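Local coordinates for protein fructose-bisphosphate aldolase class I (Thermoproteus tenax, PDB 1W8S) that belongs to the DeoC/LacD family of class I aldolases, folds as a TIM barrel and holds 1,6-di-O-phosphono-beta-D-fructofuranose in a pocket, at residues N3-E6 / K7-I11; R62-A65 / E66-D70; R129-R132 / D133-F137; K185-S188 / W189-K192; E211-L214 / K215-E218. The protein carries 2 engineered substitutions. All coordinates share one frame; numbering follows the deposited sequence.

Interaction 1: N3-E6 / K7-I11; sequences NLTE and KFLRI
Leu4 and Phe8, Thr5 and Leu9, and Glu6 and Arg10 are joined by successive i to i+4 backbone bonds in helix 4-12; the Thr5-Leu9 bond is the straightest of them, Leu9 N lying 2.9 Å from Thr5 O with an N-H...O angle of 166°. Asn3 serves the first turn twice. Its carbonyl accepts from Lys7 N, and Asn3 OD1 accepts from Glu6 N at 3.1 Å, an Asx motif whose donor stands above the amide carbonyl plane. The aliphatic chains run side by side. With CG anti to the backbone N (chi1 -177°) and the rest extended, Lys7 brings CD to 3.9 Å from Leu4 CD2, while NZ continues to the Asp138 carbonyl. Thr5 CG2 meets Leu9 CD1 at 4.0 Å, and Thr5 OG1 bonds to the Asp174 carbonyl. Arg10 bends at chi3, and one face of its guanidinium is turned to Lys7 CA, 3.6 Å above the plane and displaced toward the rim. Leu4, Thr5 and Leu9 pack on loops preceding barrel strands, which places the helix across the N-terminal end of the barrel. Chemically, side-chain carbonyl and main-chain acceptors hold the first turn, while Glu6 and Arg10, with Glu6 OE1 5.9 Å from Arg10 NH1, could add at most a weak attraction.

Interaction 2: R62-A65 / E66-D70; sequences RGIA and EKYYD
Glu66 reaches back to Arg62 because its CG is anti to the backbone N (chi1 -178°) and the chain beyond is fully extended, whereas Arg62 sets its own CG between backbone N and carbonyl carbon (chi1 67°). These torsions leave Arg62 NH2 and Glu66 OE2 5.0 Å apart, too far for direct pairing, and one water fills the step: it accepts from Arg62 NH2 at 2.9 Å, at the guanidinium edge and in its plane, and donates to Glu66 OE2 at 2.6 Å. The other carboxylate oxygen, Glu66 OE1, forms salt bridges with Lys67 NZ at 2.7 Å and with Lys131 NZ of a neighbouring subunit. Further on, Ile64 CG2 lies 4.3 Å from Tyr68 CD2, and Ile64 O sits at the edge of the Tyr68 ring, in its plane. The helix 62-68 then runs out: Tyr69 N still bonds to Ala65 O at 3.0 Å, but from above the carbonyl plane, and Tyr69 is the first residue to leave helical angles. Within this beta-alpha-beta unit Ala65 and Tyr69 pack on strand 75-81, with Tyr69 OH bonded to the Val73 carbonyl. Arg62 also pairs with Glu100 and bonds to the Asn95 carbonyl; on a neighbouring subunit, Asp174 forms a salt bridge with Lys67 NZ and the Lys196 amide bonds to Tyr68 OH. The chemistry implies a polar chain running from Arg62 through a water to Glu66 and Lys67, in which both lysines and the water-linked arginine would probably favour the carboxylate anion.

Interaction 3: R129-R132 / D133-F137; sequences RIKR and DAVKF
Asp133 lies against the carbonyls of Arg129 and Ile130, one turn earlier in helix 120-137. Its CB is 3.5 Å from Arg129 O and equally close to Ile130 O. With CG anti to the carbonyl carbon and beside the backbone N (chi1 -86°), the carboxylate carbon comes to 3.6 Å from Arg129 O, and OD2 follows at 3.8 Å. Asp133 OD1 takes a weak bond from a water at 3.4 Å, and the same water donates to Arg129 O at 2.9 Å. That carbonyl also accepts from Asp133 N, so it is gripped by one backbone donor and one water, and the water links two acceptors, firmly to the carbonyl and weakly to the carboxylate. Arg132 offers no counter-charge here: its chain is extended, leaving NE 6.7 Å from Asp133 OD1. The helix carrying this turn is the crossover of a beta-alpha-beta unit, between barrel strands 108-113 and 141-145; Ile130 and Lys131 rest on Leu141 of the latter, and Asp133 touches Val98 of helix 98-103. On another side of the helix Lys131 and Val135 meet at an oblique angle. Lys131, bent at chi2, brings CE to 4.0 Å from Val135 CG2, a methyl that also approaches Lys131 O. The ammonium group at the end, Lys131 NZ, bonds to the Gly172 carbonyl and forms a salt bridge with Glu66 of a neighbouring subunit, which also packs on Val135.

Interaction 4: K185-S188 / W189-K192; sequences KTFS and WAVK
Phe187 and Val191, one turn apart in helix 184-193, set a ring and a methyl at a slant: Val191 CG2 lies 4.1 Å from Phe187 CE2. The same methyl, Val191 CG2, presses on Phe187 O at 3.3 Å. Phe187 swings its ring alongside the following turn with CG anti to the backbone N (chi1 -160°); its other flank has Phe187 CD1 4.4 Å from Ala190 CB, so the ring spans the side chains of both residues. In the backbone between them, Val191 N bonds to Phe187 O at 3.0 Å in a nearly straight line (168°), and Lys192 N bonds to Ser188 O in the next step of the helix. The preceding turn is looser. Trp189 N has two weak bonds, to Lys185 O and Thr186 O, each at 3.4 Å. Ser188 turns back on the Lys185 carbonyl: Ser188 OG, between the backbone N and the carbonyl carbon (chi1 65°), donates to Lys185 O over a short 2.5 Å. Lys185 O is thus shared between a side-chain hydroxyl and a long amide bond, which fits the slackness of the turn. The helix connects strands 175-179 and 199-202 of the barrel: Phe187 and Ala190 pack on Ile178 and on Val161 of helix 158-171, Phe187 meets Tyr180 edge-to-face, and Trp189 lies on Ala162 of the same helix 158-171 and on Met35 of a neighbouring subunit.

Interaction 5: E211-L214 / K215-E218; sequences EDFL and KQVE
Helix 210-222, the crossover between barrel strands 199-202 and 227-230, has Phe213 and Val217 facing each other one turn apart in a CH-pi contact. Val217 CG2 sits 3.9 Å from the centroid of the Phe213 ring, 24° off the ring normal, so the methyl comes over the face, displaced a little toward the rim; the closest ring atom is Phe213 CE2, 3.6 Å from Val217 CG2. With CG anti to the backbone N (chi1 -166°), the ring is carried to the side of the following turn. Gln216 approaches another part of it: Gln216 OE1 lies 3.5 Å from Phe213 CD1, and the amide and ring planes are 73° apart, steeply inclined. Gln216 CG also rests on Asp212 O at 3.5 Å. In the TIM-barrel setting this apolar patch is held between layers: Phe213 packs on Val230 and Met201 of the two flanking strands, Val217 on Ile228, and Leu214 and Phe213 on Phe243 of helix 240-253. The Phe213 side chain is also about 6 Å from the bound 1,6-di-O-phosphono-beta-D-fructofuranose. Beneath these groups the backbone bonds are regular, and the one under the CH-pi pair is nearly straight, Val217 N meeting Phe213 O at 3.0 Å. On the exposed side no ion pair forms between Glu211 and Lys215. Lys215 puts CG 3.3 Å from Glu211 O, but it bends at chi3 and chi4, and Lys215 NZ stays 6.5 Å from Glu211 OE2.

The five interactions follow in series along one TIM barrel. Interaction 1 lies on the N-terminal helix, ahead of the first strand; interactions 2, 3, 4 and 5 each lie on a beta-alpha-beta crossover helix around the parallel sheet. Interactions 1 and 3 touch, Leu4 CD1 being 4.0 Å from Ala134 O, with centres 15 Å apart. Interactions 4 and 5 are the next closest by centre distance, at about 17 Å, with about 7 Å between nearest atoms. Interaction 2 lies across the chain's centre from both, with centres about 35 Å from interaction 4 and about 31 Å from interaction 5. Interactions 1 to 4 also touch neighbouring subunits, tying barrel helices to the assembly, whereas interaction 5 meets no other chain.

Interaction 1: N3-E6 / K7-I11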
# COMPACT_ATOMS: atom_id res chain seq x y z
N ASN E 3 -2.80 -23.66 -24.09
CA ASN E 3 -1.82 -24.34 -23.23
C ASN E 3 -0.46 -23.68 -23.42
O ASN E 3 0.25 -23.88 -24.43
CB ASN E 3 -1.76 -25.82 -23.58
CG ASN E 3 -0.97 -26.61 -22.57
OD1 ASN E 3 0.01 -26.11 -22.03
ND2 ASN E 3 -1.37 -27.88 -22.33
N LEU E 4 -0.12 -22.83 -22.46
CA LEU E 4 1.11 -22.08 -22.56
C LEU E 4 2.38 -22.87 -22.22
O LEU E 4 3.46 -22.47 -22.60
CB LEU E 4 1.00 -20.81 -21.71
CG LEU E 4 0.09 -19.79 -22.37
CD1 LEU E 4 -0.17 -18.64 -21.38
CD2 LEU E 4 0.69 -19.27 -23.67
N THR E 5 2.24 -23.97 -21.50
CA THR E 5 3.34 -24.90 -21.32
C THR E 5 3.73 -25.47 -22.69
O THR E 5 4.90 -25.47 -23.07
CB THR E 5 2.93 -26.01 -20.38
OG1 THR E 5 2.73 -25.49 -19.07
CG2 THR E 5 4.05 -27.06 -20.25
N GLU E 6 2.74 -25.88 -23.47
CA GLU E 6 3.03 -26.40 -24.81
C GLU E 6 3.70 -25.35 -25.69
O GLU E 6 4.58 -25.69 -26.44
CB GLU E 6 1.76 -26.98 -25.48
CG GLU E 6 1.22 -28.22 -24.77
CD GLU E 6 -0.06 -28.76 -25.40
OE1 GLU E 6 -0.78 -28.00 -26.11
OE2 GLU E 6 -0.35 -29.96 -25.19
N LYS E 7 3.30 -24.08 -25.57
CA LYS E 7 3.95 -23.01 -26.33
C LYS E 7 5.39 -22.80 -25.87
O LYS E 7 6.29 -22.62 -26.70
CB LYS E 7 3.17 -21.70 -26.15
CG LYS E 7 3.70 -20.54 -26.94
CD LYS E 7 2.71 -19.38 -26.95
CE LYS E 7 2.96 -18.45 -28.10
NZ LYS E 7 2.54 -17.04 -27.79
N PHE E 8 5.60 -22.83 -24.55
CA PHE E 8 6.93 -22.76 -23.97
C PHE E 8 7.85 -23.86 -24.53
O PHE E 8 8.95 -23.58 -24.97
CB PHE E 8 6.88 -22.85 -22.46
CG PHE E 8 8.22 -22.65 -21.83
CD1 PHE E 8 8.72 -21.37 -21.63
CD2 PHE E 8 9.02 -23.76 -21.53
CE1 PHE E 8 10.00 -21.20 -21.09
CE2 PHE E 8 10.29 -23.59 -21.01
CZ PHE E 8 10.78 -22.32 -20.79
N LEU E 9 7.38 -25.10 -24.51
CA LEU E 9 8.17 -26.23 -25.00
C LEU E 9 8.48 -26.11 -26.48
O LEU E 9 9.56 -26.49 -26.92
CB LEU E 9 7.44 -27.53 -24.70
CG LEU E 9 7.27 -27.80 -23.19
CD1 LEU E 9 6.34 -28.97 -22.93
CD2 LEU E 9 8.61 -28.07 -22.56
N ARG E 10 7.53 -25.59 -27.26
CA ARG E 10 7.74 -25.46 -28.70
C ARG E 10 8.85 -24.47 -28.99
O ARG E 10 9.66 -24.68 -29.88
CB ARG E 10 6.48 -24.98 -29.42
CG ARG E 10 5.43 -26.05 -29.62
CD ARG E 10 4.28 -25.62 -30.54
NE ARG E 10 3.13 -25.11 -29.78
CZ ARG E 10 2.70 -23.86 -29.78
NH1 ARG E 10 1.65 -23.53 -29.04
NH2 ARG E 10 3.30 -22.93 -30.52
N ILE E 11 8.87 -23.38 -28.23
CA ILE E 11 9.81 -22.28 -28.49
C ILE E 11 11.16 -22.56 -27.86
O ILE E 11 12.21 -22.38 -28.52
CB ILE E 11 9.24 -20.96 -27.93
CG1 ILE E 11 7.97 -20.57 -28.72
CG2 ILE E 11 10.30 -19.81 -28.02
CD1 ILE E 11 7.18 -19.40 -28.08

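Interaction 2: R62-A65 / E66-D70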
# COMPACT_ATOMS: atom_id res chain seq x y z
N ARG E 62 14.47 -5.77 -18.61
CA ARG E 62 13.92 -4.89 -19.62
C ARG E 62 14.91 -3.94 -20.26
O ARG E 62 14.80 -3.68 -21.43
CB ARG E 62 12.77 -4.07 -19.05
CG ARG E 62 13.19 -3.03 -17.98
CD ARG E 62 12.09 -2.00 -17.63
NE ARG E 62 11.54 -1.39 -18.84
CZ ARG E 62 10.28 -0.97 -18.95
NH1 ARG E 62 9.46 -1.01 -17.90
NH2 ARG E 62 9.84 -0.48 -20.09
N GLY E 63 15.89 -3.47 -19.53
CA GLY E 63 16.81 -2.46 -20.06
C GLY E 63 17.77 -3.07 -21.07
O GLY E 63 18.09 -2.47 -22.09
N ILE E 64 18.27 -4.26 -20.75
CA ILE E 64 19.10 -5.02 -21.66
C ILE E 64 18.31 -5.47 -22.88
O ILE E 64 18.80 -5.41 -23.98
CB ILE E 64 19.72 -6.26 -20.95
CG1 ILE E 64 20.54 -5.87 -19.72
CG2 ILE E 64 20.54 -7.11 -21.93
CD1 ILE E 64 21.70 -5.04 -19.97
N ALA E 65 17.10 -5.96 -22.68
CA ALA E 65 16.25 -6.29 -23.84
C ALA E 65 16.04 -5.06 -24.74
O ALA E 65 16.14 -5.15 -25.96
CB ALA E 65 14.94 -6.85 -23.40
N GLU E 66 15.72 -3.90 -24.17
CA GLU E 66 15.39 -2.71 -24.98
C GLU E 66 16.59 -2.29 -25.78
O GLU E 66 16.47 -1.96 -26.95
CB GLU E 66 14.94 -1.53 -24.11
CG GLU E 66 14.52 -0.28 -24.87
CD GLU E 66 14.09 0.82 -23.92
OE1 GLU E 66 14.94 1.44 -23.29
OE2 GLU E 66 12.88 1.06 -23.80
N LYS E 67 17.75 -2.25 -25.13
CA LYS E 67 18.96 -1.66 -25.73
C LYS E 67 19.72 -2.63 -26.65
O LYS E 67 20.44 -2.19 -27.56
CB LYS E 67 19.89 -1.15 -24.61
CG LYS E 67 19.85 0.34 -24.38
CD LYS E 67 18.53 0.79 -23.91
CE LYS E 67 18.51 2.27 -23.49
NZ LYS E 67 17.32 2.42 -22.55
N TYR E 68 19.58 -3.93 -26.40
CA TYR E 68 20.41 -4.94 -27.07
C TYR E 68 19.70 -6.08 -27.81
O TYR E 68 20.29 -6.67 -28.72
CB TYR E 68 21.35 -5.59 -26.05
CG TYR E 68 22.39 -4.64 -25.50
CD1 TYR E 68 23.61 -4.46 -26.16
CD2 TYR E 68 22.16 -3.93 -24.35
CE1 TYR E 68 24.55 -3.59 -25.66
CE2 TYR E 68 23.10 -3.06 -23.86
CZ TYR E 68 24.29 -2.89 -24.51
OH TYR E 68 25.22 -2.03 -24.00
N TYR E 69 18.47 -6.42 -27.41
CA TYR E 69 17.83 -7.59 -28.00
C TYR E 69 17.59 -7.36 -29.46
O TYR E 69 17.10 -6.30 -29.85
CB TYR E 69 16.50 -7.92 -27.34
CG TYR E 69 15.94 -9.22 -27.87
CD1 TYR E 69 16.67 -10.41 -27.77
CD2 TYR E 69 14.70 -9.26 -28.49
CE1 TYR E 69 16.17 -11.61 -28.25
CE2 TYR E 69 14.19 -10.44 -28.99
CZ TYR E 69 14.90 -11.62 -28.85
OH TYR E 69 14.32 -12.77 -29.36
N ASP E 70 17.98 -8.35 -30.25
CA ASP E 70 18.05 -8.26 -31.71
C ASP E 70 17.25 -9.38 -32.41
O ASP E 70 17.39 -9.61 -33.62
CB ASP E 70 19.53 -8.29 -32.15
CG ASP E 70 20.21 -9.63 -31.89
OD1 ASP E 70 19.63 -10.56 -31.26
OD2 ASP E 70 21.37 -9.83 -32.27
O HOH W 1 11.06 -0.42 -22.76

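Interaction 3: R129-R132 / D133-F137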
# COMPACT_ATOMS: atom_id res chain seq x y z
N ARG E 129 -1.26 -10.64 -10.81
CA ARG E 129 -1.53 -9.72 -11.90
C ARG E 129 -0.70 -10.07 -13.14
O ARG E 129 -1.18 -9.95 -14.29
CB ARG E 129 -1.24 -8.27 -11.46
CG ARG E 129 -2.17 -7.79 -10.31
CD ARG E 129 -2.09 -6.27 -10.05
NE ARG E 129 -0.87 -5.91 -9.33
CZ ARG E 129 -0.74 -5.86 -8.00
NH1 ARG E 129 -1.76 -6.15 -7.19
NH2 ARG E 129 0.44 -5.53 -7.45
N ILE E 130 0.53 -10.50 -12.92
CA ILE E 130 1.41 -10.87 -14.00
C ILE E 130 0.90 -12.15 -14.70
O ILE E 130 0.84 -12.22 -15.93
CB ILE E 130 2.81 -11.02 -13.47
CG1 ILE E 130 3.42 -9.63 -13.19
CG2 ILE E 130 3.65 -11.85 -14.42
CD1 ILE E 130 4.52 -9.74 -12.31
N LYS E 131 0.48 -13.14 -13.92
CA LYS E 131 -0.15 -14.35 -14.45
C LYS E 131 -1.40 -14.05 -15.33
O LYS E 131 -1.50 -14.53 -16.46
CB LYS E 131 -0.53 -15.29 -13.30
CG LYS E 131 -1.35 -16.54 -13.67
CD LYS E 131 -0.70 -17.41 -14.72
CE LYS E 131 -1.57 -18.67 -14.99
NZ LYS E 131 -0.98 -19.64 -16.00
N ARG E 132 -2.28 -13.20 -14.85
CA ARG E 132 -3.48 -12.81 -15.62
C ARG E 132 -3.06 -12.13 -16.96
O ARG E 132 -3.66 -12.38 -18.00
CB ARG E 132 -4.32 -11.85 -14.80
CG ARG E 132 -5.62 -11.39 -15.42
CD ARG E 132 -6.43 -10.55 -14.44
NE ARG E 132 -7.86 -10.66 -14.69
CZ ARG E 132 -8.81 -10.22 -13.84
NH1 ARG E 132 -8.48 -9.61 -12.71
NH2 ARG E 132 -10.07 -10.35 -14.16
N ASP E 133 -2.03 -11.31 -16.90
CA ASP E 133 -1.54 -10.62 -18.09
C ASP E 133 -0.84 -11.60 -19.04
O ASP E 133 -0.97 -11.49 -20.25
CB ASP E 133 -0.60 -9.51 -17.71
CG ASP E 133 -1.29 -8.21 -17.40
OD1 ASP E 133 -2.50 -8.06 -17.70
OD2 ASP E 133 -0.63 -7.25 -16.93
N ALA E 134 -0.11 -12.57 -18.51
CA ALA E 134 0.53 -13.62 -19.33
C ALA E 134 -0.49 -14.39 -20.17
O ALA E 134 -0.27 -14.65 -21.36
CB ALA E 134 1.37 -14.57 -18.47
N VAL E 135 -1.62 -14.74 -19.55
CA VAL E 135 -2.70 -15.44 -20.21
C VAL E 135 -3.31 -14.54 -21.27
O VAL E 135 -3.58 -14.98 -22.39
CB VAL E 135 -3.77 -15.93 -19.19
CG1 VAL E 135 -5.03 -16.46 -19.88
CG2 VAL E 135 -3.16 -16.98 -18.27
N LYS E 136 -3.51 -13.27 -20.94
CA LYS E 136 -4.15 -12.33 -21.87
C LYS E 136 -3.30 -12.15 -23.15
O LYS E 136 -3.83 -12.06 -24.26
CB LYS E 136 -4.31 -10.97 -21.16
CG LYS E 136 -4.71 -9.81 -22.04
CD LYS E 136 -5.00 -8.58 -21.13
CE LYS E 136 -5.15 -7.31 -21.90
NZ LYS E 136 -5.31 -6.10 -21.03
N PHE E 137 -1.99 -12.01 -22.96
CA PHE E 137 -1.04 -11.77 -24.06
C PHE E 137 -0.47 -13.07 -24.64
O PHE E 137 0.32 -13.02 -25.57
CB PHE E 137 0.07 -10.84 -23.57
CG PHE E 137 -0.37 -9.39 -23.43
CD1 PHE E 137 -0.39 -8.57 -24.54
CD2 PHE E 137 -0.80 -8.86 -22.20
CE1 PHE E 137 -0.80 -7.26 -24.42
CE2 PHE E 137 -1.21 -7.54 -22.08
CZ PHE E 137 -1.22 -6.74 -23.20
O HOH W 2 -3.48 -8.26 -14.40

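Interaction 4: K185-S188 / W189-K192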
# COMPACT_ATOMS: atom_id res chain seq x y z
N LYS E 185 17.99 -38.36 -6.98
CA LYS E 185 16.83 -38.96 -6.30
C LYS E 185 15.93 -37.87 -5.69
O LYS E 185 14.72 -37.84 -5.95
CB LYS E 185 17.25 -40.03 -5.28
CG LYS E 185 16.15 -40.44 -4.25
CD LYS E 185 15.10 -41.38 -4.81
CE LYS E 185 15.21 -42.78 -4.18
NZ LYS E 185 14.90 -42.78 -2.70
N THR E 186 16.53 -36.95 -4.92
CA THR E 186 15.76 -35.93 -4.23
C THR E 186 15.25 -34.93 -5.23
O THR E 186 14.16 -34.39 -5.06
CB THR E 186 16.58 -35.21 -3.12
OG1 THR E 186 17.77 -34.65 -3.68
CG2 THR E 186 17.07 -36.20 -2.07
N PHE E 187 16.02 -34.67 -6.28
CA PHE E 187 15.55 -33.75 -7.31
C PHE E 187 14.40 -34.34 -8.15
O PHE E 187 13.53 -33.61 -8.60
CB PHE E 187 16.69 -33.33 -8.21
CG PHE E 187 16.40 -32.05 -8.96
CD1 PHE E 187 16.19 -30.86 -8.25
CD2 PHE E 187 16.32 -32.03 -10.33
CE1 PHE E 187 15.96 -29.67 -8.93
CE2 PHE E 187 16.07 -30.85 -11.00
CZ PHE E 187 15.89 -29.67 -10.29
N SER E 188 14.39 -35.66 -8.35
CA SER E 188 13.26 -36.29 -9.07
C SER E 188 11.93 -36.15 -8.32
O SER E 188 10.88 -36.14 -8.94
CB SER E 188 13.55 -37.77 -9.34
OG SER E 188 13.62 -38.44 -8.12
N TRP E 189 11.96 -36.06 -6.98
CA TRP E 189 10.75 -35.80 -6.19
C TRP E 189 10.22 -34.37 -6.49
O TRP E 189 9.02 -34.14 -6.62
CB TRP E 189 11.00 -35.97 -4.69
CG TRP E 189 9.82 -35.61 -3.78
CD1 TRP E 189 9.80 -34.66 -2.79
CD2 TRP E 189 8.53 -36.21 -3.78
NE1 TRP E 189 8.56 -34.61 -2.20
CE2 TRP E 189 7.76 -35.57 -2.78
CE3 TRP E 189 7.93 -37.24 -4.52
CZ2 TRP E 189 6.44 -35.91 -2.51
CZ3 TRP E 189 6.61 -37.59 -4.24
CH2 TRP E 189 5.88 -36.93 -3.25
N ALA E 190 11.12 -33.40 -6.57
CA ALA E 190 10.75 -32.04 -6.97
C ALA E 190 10.11 -31.99 -8.35
O ALA E 190 9.07 -31.36 -8.55
CB ALA E 190 11.98 -31.14 -6.93
N VAL E 191 10.74 -32.66 -9.31
CA VAL E 191 10.22 -32.79 -10.65
C VAL E 191 8.86 -33.47 -10.64
O VAL E 191 7.96 -33.06 -11.38
CB VAL E 191 11.22 -33.57 -11.54
CG1 VAL E 191 10.63 -33.91 -12.92
CG2 VAL E 191 12.53 -32.79 -11.67
N LYS E 192 8.71 -34.51 -9.81
CA LYS E 192 7.43 -35.21 -9.76
C LYS E 192 6.31 -34.31 -9.28
O LYS E 192 5.23 -34.27 -9.88
CB LYS E 192 7.50 -36.47 -8.89
CG LYS E 192 6.14 -37.22 -8.83
CD LYS E 192 6.22 -38.48 -7.97
CE LYS E 192 4.84 -39.18 -7.84
NZ LYS E 192 5.04 -40.64 -7.62

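Interaction 5: E211-L214 / K215-E218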
# COMPACT_ATOMS: atom_id res chain seq x y z
N GLU E 211 33.82 -30.38 -14.76
CA GLU E 211 33.26 -31.71 -14.56
C GLU E 211 32.23 -31.74 -13.44
O GLU E 211 31.27 -32.47 -13.53
CB GLU E 211 34.37 -32.75 -14.31
CG GLU E 211 33.92 -34.19 -14.53
CD GLU E 211 33.52 -34.45 -15.98
OE1 GLU E 211 34.32 -34.14 -16.90
OE2 GLU E 211 32.40 -34.97 -16.19
N ASP E 212 32.41 -30.93 -12.39
CA ASP E 212 31.48 -30.89 -11.28
C ASP E 212 30.14 -30.41 -11.84
O ASP E 212 29.11 -30.96 -11.50
CB ASP E 212 31.90 -29.91 -10.18
CG ASP E 212 33.09 -30.36 -9.37
OD1 ASP E 212 33.39 -31.58 -9.29
OD2 ASP E 212 33.82 -29.53 -8.78
N PHE E 213 30.16 -29.36 -12.67
CA PHE E 213 28.92 -28.85 -13.26
C PHE E 213 28.23 -29.84 -14.21
O PHE E 213 27.01 -29.98 -14.17
CB PHE E 213 29.13 -27.54 -14.00
CG PHE E 213 27.84 -26.86 -14.32
CD1 PHE E 213 27.00 -26.46 -13.29
CD2 PHE E 213 27.43 -26.68 -15.63
CE1 PHE E 213 25.76 -25.86 -13.58
CE2 PHE E 213 26.18 -26.06 -15.91
CZ PHE E 213 25.37 -25.68 -14.90
N LEU E 214 28.99 -30.50 -15.06
CA LEU E 214 28.42 -31.46 -15.99
C LEU E 214 27.75 -32.61 -15.23
O LEU E 214 26.73 -33.14 -15.66
CB LEU E 214 29.50 -32.01 -16.95
CG LEU E 214 29.97 -31.08 -18.06
CD1 LEU E 214 31.21 -31.63 -18.76
CD2 LEU E 214 28.85 -30.82 -19.07
N LYS E 215 28.33 -33.00 -14.10
CA LYS E 215 27.80 -34.07 -13.26
C LYS E 215 26.50 -33.66 -12.58
O LYS E 215 25.60 -34.48 -12.41
CB LYS E 215 28.84 -34.49 -12.19
CG LYS E 215 29.98 -35.35 -12.74
CD LYS E 215 30.58 -36.29 -11.68
CE LYS E 215 29.87 -37.67 -11.69
NZ LYS E 215 28.36 -37.52 -11.75
N GLN E 216 26.38 -32.40 -12.18
CA GLN E 216 25.12 -31.89 -11.67
C GLN E 216 24.05 -31.88 -12.77
O GLN E 216 22.93 -32.31 -12.53
CB GLN E 216 25.27 -30.46 -11.12
CG GLN E 216 26.09 -30.38 -9.85
CD GLN E 216 26.41 -28.94 -9.43
OE1 GLN E 216 26.31 -28.01 -10.22
NE2 GLN E 216 26.79 -28.77 -8.17
N VAL E 217 24.40 -31.38 -13.95
CA VAL E 217 23.48 -31.36 -15.08
C VAL E 217 23.03 -32.79 -15.43
O VAL E 217 21.86 -33.02 -15.72
CB VAL E 217 24.11 -30.66 -16.30
CG1 VAL E 217 23.18 -30.78 -17.53
CG2 VAL E 217 24.36 -29.20 -16.00
N GLU E 218 23.95 -33.74 -15.37
CA GLU E 218 23.62 -35.14 -15.64
C GLU E 218 22.54 -35.61 -14.66
O GLU E 218 21.56 -36.24 -15.06
CB GLU E 218 24.88 -36.02 -15.53
CG GLU E 218 24.78 -37.35 -16.24
CD GLU E 218 26.13 -38.05 -16.39
OE1 GLU E 218 26.13 -39.27 -16.68
OE2 GLU E 218 27.20 -37.38 -16.23